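Local atomic coordinates of putative NAD dependent dehydrogenase (Micromonospora echinospora, PDB entry 6NOR), a protein that binds NAD and is probably an oxidoreductase acting in the biosynthesis of the antibiotic gentamicin. Residues A[96-101]-A[112-117]. Numbering follows the deposited sequence.
Sequences ATHEPI and VLVEKP. With NAD (nicotinamide-adenine-dinucleotide), chain G.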
ATOM      1  N   ALA A  96     -31.688  -9.052  21.436  1.00 19.71           N
ATOM      2  CA  ALA A  96     -33.003  -9.661  21.690  1.00 21.70           C
ATOM      3  C   ALA A  96     -34.010  -8.711  22.342  1.00 21.47           C
ATOM      4  O   ALA A  96     -35.206  -8.976  22.321  1.00 23.23           O
ATOM      5  CB  ALA A  96     -32.859 -10.914  22.538  1.00 18.21           C
ATOM      6  N   THR A  97     -33.540  -7.595  22.893  1.00 18.16           N
ATOM      7  CA  THR A  97     -34.445  -6.629  23.494  1.00 18.19           C
ATOM      8  C   THR A  97     -34.990  -5.635  22.459  1.00 21.23           C
ATOM      9  O   THR A  97     -35.930  -4.912  22.739  1.00 27.97           O
ATOM     10  CB  THR A  97     -33.760  -5.853  24.644  1.00 25.39           C
ATOM     11  OG1 THR A  97     -32.723  -5.026  24.114  1.00 27.67           O
ATOM     12  CG2 THR A  97     -33.162  -6.811  25.676  1.00 18.25           C
ATOM     13  N   HIS A  98     -34.422  -5.606  21.258  1.00 22.09           N
ATOM     14  CA  HIS A  98     -34.856  -4.641  20.240  1.00 18.03           C
ATOM     15  C   HIS A  98     -36.338  -4.707  19.898  1.00 18.07           C
ATOM     16  O   HIS A  98     -37.013  -3.682  19.844  1.00 26.35           O
ATOM     17  CB  HIS A  98     -34.063  -4.833  18.937  1.00 17.96           C
ATOM     18  CG  HIS A  98     -32.642  -4.406  19.040  1.00 17.93           C
ATOM     19  ND1 HIS A  98     -31.744  -4.554  18.007  1.00 17.87           N
ATOM     20  CD2 HIS A  98     -31.954  -3.845  20.058  1.00 17.94           C
ATOM     21  CE1 HIS A  98     -30.567  -4.102  18.386  1.00 19.14           C
ATOM     22  NE2 HIS A  98     -30.670  -3.664  19.628  1.00 19.58           N
ATOM     23  N   GLU A  99     -36.851  -5.897  19.640  1.00 18.09           N
ATOM     24  CA  GLU A  99     -38.251  -6.003  19.229  1.00 26.10           C
ATOM     25  C   GLU A  99     -39.261  -5.527  20.304  1.00 20.91           C
ATOM     26  O   GLU A  99     -40.132  -4.743  19.983  1.00 23.16           O
ATOM     27  CB  GLU A  99     -38.572  -7.436  18.793  1.00 33.20           C
ATOM     28  CG  GLU A  99     -39.834  -7.558  17.936  1.00 41.16           C
ATOM     29  CD  GLU A  99     -41.105  -7.617  18.763  1.00 52.48           C
ATOM     30  OE1 GLU A  99     -41.050  -8.154  19.890  1.00 57.62           O
ATOM     31  OE2 GLU A  99     -42.155  -7.117  18.296  1.00 59.63           O
ATOM     32  N   PRO A 100     -39.161  -6.006  21.562  1.00 18.25           N
ATOM     33  CA  PRO A 100     -40.123  -5.493  22.549  1.00 18.44           C
ATOM     34  C   PRO A 100     -40.028  -3.975  22.737  1.00 24.82           C
ATOM     35  O   PRO A 100     -41.043  -3.279  22.789  1.00 28.09           O
ATOM     36  CB  PRO A 100     -39.725  -6.192  23.851  1.00 18.38           C
ATOM     37  CG  PRO A 100     -38.820  -7.301  23.460  1.00 18.34           C
ATOM     38  CD  PRO A 100     -38.233  -7.000  22.143  1.00 18.25           C
ATOM     39  N   ILE A 101     -38.805  -3.473  22.840  1.00 23.11           N
ATOM     40  CA  ILE A 101     -38.601  -2.062  23.104  1.00 18.28           C
ATOM     41  C   ILE A 101     -39.090  -1.210  21.935  1.00 20.39           C
ATOM     42  O   ILE A 101     -39.796  -0.228  22.137  1.00 24.42           O
ATOM     43  CB  ILE A 101     -37.120  -1.771  23.413  1.00 18.23           C
ATOM     44  CG1 ILE A 101     -36.767  -2.315  24.799  1.00 18.29           C
ATOM     45  CG2 ILE A 101     -36.836  -0.289  23.384  1.00 18.21           C
ATOM     46  CD1 ILE A 101     -35.294  -2.131  25.176  1.00 18.24           C
ATOM     47  N   VAL A 112     -38.463   5.918  15.783  1.00 18.34           N
ATOM     48  CA  VAL A 112     -37.468   5.078  16.410  1.00 19.20           C
ATOM     49  C   VAL A 112     -36.342   4.669  15.445  1.00 20.35           C
ATOM     50  O   VAL A 112     -36.571   4.327  14.296  1.00 19.16           O
ATOM     51  CB  VAL A 112     -38.143   3.819  17.043  1.00 18.01           C
ATOM     52  CG1 VAL A 112     -38.648   2.880  15.990  1.00 17.99           C
ATOM     53  CG2 VAL A 112     -37.193   3.107  18.002  1.00 18.00           C
ATOM     54  N   LEU A 113     -35.115   4.774  15.940  1.00 17.85           N
ATOM     55  CA  LEU A 113     -33.933   4.249  15.285  1.00 17.78           C
ATOM     56  C   LEU A 113     -33.463   3.063  16.097  1.00 17.79           C
ATOM     57  O   LEU A 113     -33.107   3.229  17.250  1.00 17.81           O
ATOM     58  CB  LEU A 113     -32.834   5.311  15.190  1.00 17.74           C
ATOM     59  CG  LEU A 113     -31.402   4.883  14.850  1.00 17.68           C
ATOM     60  CD1 LEU A 113     -31.364   4.093  13.565  1.00 17.64           C
ATOM     61  CD2 LEU A 113     -30.469   6.081  14.734  1.00 17.64           C
ATOM     62  N   VAL A 114     -33.489   1.876  15.499  1.00 17.77           N
ATOM     63  CA  VAL A 114     -33.025   0.645  16.136  1.00 17.78           C
ATOM     64  C   VAL A 114     -31.669   0.231  15.613  1.00 17.73           C
ATOM     65  O   VAL A 114     -31.471   0.144  14.420  1.00 17.69           O
ATOM     66  CB  VAL A 114     -33.976  -0.535  15.891  1.00 17.81           C
ATOM     67  CG1 VAL A 114     -33.550  -1.731  16.723  1.00 17.84           C
ATOM     68  CG2 VAL A 114     -35.410  -0.133  16.188  1.00 17.86           C
ATOM     69  N   GLU A 115     -30.733  -0.012  16.512  1.00 17.74           N
ATOM     70  CA  GLU A 115     -29.456  -0.518  16.118  1.00 17.70           C
ATOM     71  C   GLU A 115     -29.573  -1.865  15.399  1.00 23.25           C
ATOM     72  O   GLU A 115     -30.526  -2.602  15.585  1.00 24.94           O
ATOM     73  CB  GLU A 115     -28.544  -0.658  17.322  1.00 17.72           C
ATOM     74  CG  GLU A 115     -27.556   0.460  17.461  1.00 27.63           C
ATOM     75  CD  GLU A 115     -26.722   0.691  16.198  1.00 29.92           C
ATOM     76  OE1 GLU A 115     -26.457  -0.272  15.442  1.00 23.79           O
ATOM     77  OE2 GLU A 115     -26.325   1.847  15.974  1.00 28.35           O
ATOM     78  N   LYS A 116     -28.595  -2.134  14.549  1.00 22.86           N
ATOM     79  CA  LYS A 116     -28.297  -3.454  14.018  1.00 19.27           C
ATOM     80  C   LYS A 116     -28.078  -4.466  15.156  1.00 23.36           C
ATOM     81  O   LYS A 116     -27.460  -4.142  16.159  1.00 26.07           O
ATOM     82  CB  LYS A 116     -27.039  -3.361  13.144  1.00 22.55           C
ATOM     83  CG  LYS A 116     -26.091  -4.496  13.418  1.00 31.37           C
ATOM     84  CD  LYS A 116     -24.721  -4.037  13.546  1.00 29.95           C
ATOM     85  CE  LYS A 116     -23.949  -4.783  14.611  1.00 33.72           C
ATOM     86  NZ  LYS A 116     -22.554  -4.245  14.617  1.00 43.99           N
ATOM     87  N   PRO A 117     -28.598  -5.691  15.013  1.00 24.35           N
ATOM     88  CA  PRO A 117     -29.521  -6.115  13.961  1.00 25.68           C
ATOM     89  C   PRO A 117     -30.922  -5.664  14.318  1.00 32.23           C
ATOM     90  O   PRO A 117     -31.239  -5.655  15.503  1.00 34.56           O
ATOM     91  CB  PRO A 117     -29.398  -7.645  13.973  1.00 22.49           C
ATOM     92  CG  PRO A 117     -29.048  -7.972  15.375  1.00 21.85           C
ATOM     93  CD  PRO A 117     -28.244  -6.803  15.911  1.00 20.26           C
TER
HETATM   94  PA  NAD G 401     -23.317  -2.596  25.376  1.00 22.83           P
HETATM   95  O1A NAD G 401     -23.254  -3.918  26.179  1.00 25.09           O
HETATM   96  O2A NAD G 401     -22.063  -1.807  25.429  1.00 19.78           O
HETATM   97  O5B NAD G 401     -24.482  -1.709  25.940  1.00 20.72           O
HETATM   98  C5B NAD G 401     -25.759  -2.296  26.117  1.00 20.65           C
HETATM   99  C4B NAD G 401     -26.518  -1.359  27.093  1.00 23.14           C
HETATM  100  O4B NAD G 401     -27.791  -1.634  27.111  1.00 26.85           O
HETATM  101  C3B NAD G 401     -26.021  -1.608  28.499  1.00 26.04           C
HETATM  102  O3B NAD G 401     -25.763  -0.399  29.077  1.00 28.71           O
HETATM  103  C2B NAD G 401     -27.207  -2.321  29.204  1.00 23.04           C
HETATM  104  O2B NAD G 401     -27.183  -1.967  30.634  1.00 24.52           O
HETATM  105  C1B NAD G 401     -28.209  -1.780  28.639  1.00 22.62           C
HETATM  106  N9A NAD G 401     -29.400  -2.610  28.646  1.00 20.72           N
HETATM  107  C8A NAD G 401     -29.527  -3.950  28.594  1.00 18.23           C
HETATM  108  N7A NAD G 401     -30.851  -4.239  28.579  1.00 21.37           N
HETATM  109  C5A NAD G 401     -31.530  -3.091  28.623  1.00 18.28           C
HETATM  110  C6A NAD G 401     -32.865  -2.814  28.645  1.00 19.03           C
HETATM  111  N6A NAD G 401     -33.905  -3.716  28.617  1.00 18.45           N
HETATM  112  N1A NAD G 401     -33.285  -1.558  28.677  1.00 18.93           N
HETATM  113  C2A NAD G 401     -32.391  -0.540  28.715  1.00 18.29           C
HETATM  114  N3A NAD G 401     -31.064  -0.816  28.703  1.00 22.33           N
HETATM  115  C4A NAD G 401     -30.634  -2.081  28.653  1.00 19.76           C
HETATM  116  O3  NAD G 401     -23.670  -2.972  23.913  1.00 34.85           O
HETATM  117  PN  NAD G 401     -23.464  -2.097  22.598  1.00 17.82           P
HETATM  118  O1N NAD G 401     -23.705  -0.635  22.785  1.00 17.80           O
HETATM  119  O2N NAD G 401     -22.079  -2.353  22.031  1.00 20.96           O
HETATM  120  O5D NAD G 401     -24.532  -2.635  21.572  1.00 19.87           O
HETATM  121  C5D NAD G 401     -25.886  -2.235  21.655  1.00 17.83           C
HETATM  122  C4D NAD G 401     -26.539  -2.370  20.264  1.00 17.80           C
HETATM  123  O4D NAD G 401     -25.915  -1.682  19.351  1.00 18.71           O
HETATM  124  C3D NAD G 401     -26.467  -3.848  19.776  1.00 21.73           C
HETATM  125  O3D NAD G 401     -27.596  -4.149  19.178  1.00 20.39           O
HETATM  126  C2D NAD G 401     -25.259  -3.863  18.815  1.00 19.41           C
HETATM  127  O2D NAD G 401     -25.422  -4.968  17.829  1.00 21.38           O
HETATM  128  C1D NAD G 401     -25.306  -2.689  18.252  1.00 19.37           C
HETATM  129  N1N NAD G 401     -24.015  -2.224  17.838  1.00 23.31           N
HETATM  130  C2N NAD G 401     -23.909  -1.563  16.619  1.00 22.28           C
HETATM  131  C3N NAD G 401     -22.677  -1.089  16.163  1.00 22.81           C
HETATM  132  C7N NAD G 401     -22.643  -0.389  14.794  1.00 26.56           C
HETATM  133  O7N NAD G 401     -21.619  -0.050  14.327  1.00 31.44           O
HETATM  134  N7N NAD G 401     -23.860  -0.186  14.086  1.00 26.81           N
HETATM  135  C4N NAD G 401     -21.527  -1.268  16.897  1.00 18.04           C
HETATM  136  C5N NAD G 401     -21.627  -1.921  18.126  1.00 22.35           C
HETATM  137  C6N NAD G 401     -22.880  -2.403  18.592  1.00 24.26           C
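One face of the His98 ring lies against Val114 of strand 111-114, and its edge meets the backbone of Pro117. Over the face, CG1 of Val114 sits 3.9 Å from the centroid of the His98 ring, a CH-pi contact. Val114 holds CG1 anti to its own N (chi1 -172°), which points this methyl at the ring. At the ring edge, ND1 of His98 donates to the carbonyl O of Pro117 at 2.8 Å, with the acceptor almost in the ring plane and the N-H...O angle bent to 146°. ND1 also bonds to Leu118 O, and NE2 to Thr93 O, so both ring nitrogens are engaged, which probably fixes the ring's rotation. With an alanine at His98, Pro117 O is likely to lose this donor and Val114 its aromatic partner, and the turn may shift.

The same turn, with a cis peptide before Pro117, holds NAD. O2D of the nicotinamide ribose donates to Lys116 O at 2.8 Å, and O3D of that ribose lies 3.1 Å from His98 CE1 at the ring edge. Glu115 OE1 accepts from the carboxamide N7N of NAD at 2.9 Å, while its OE2 bonds to His39.

The contact lies in the beta-alpha-beta unit of strand 86-91, helix 98-107 and strand 111-114, within the NAD-binding Rossmann fold. His98 also packs on Val91, and Val114 on Ala102 and on Leu139 of strand 139-141.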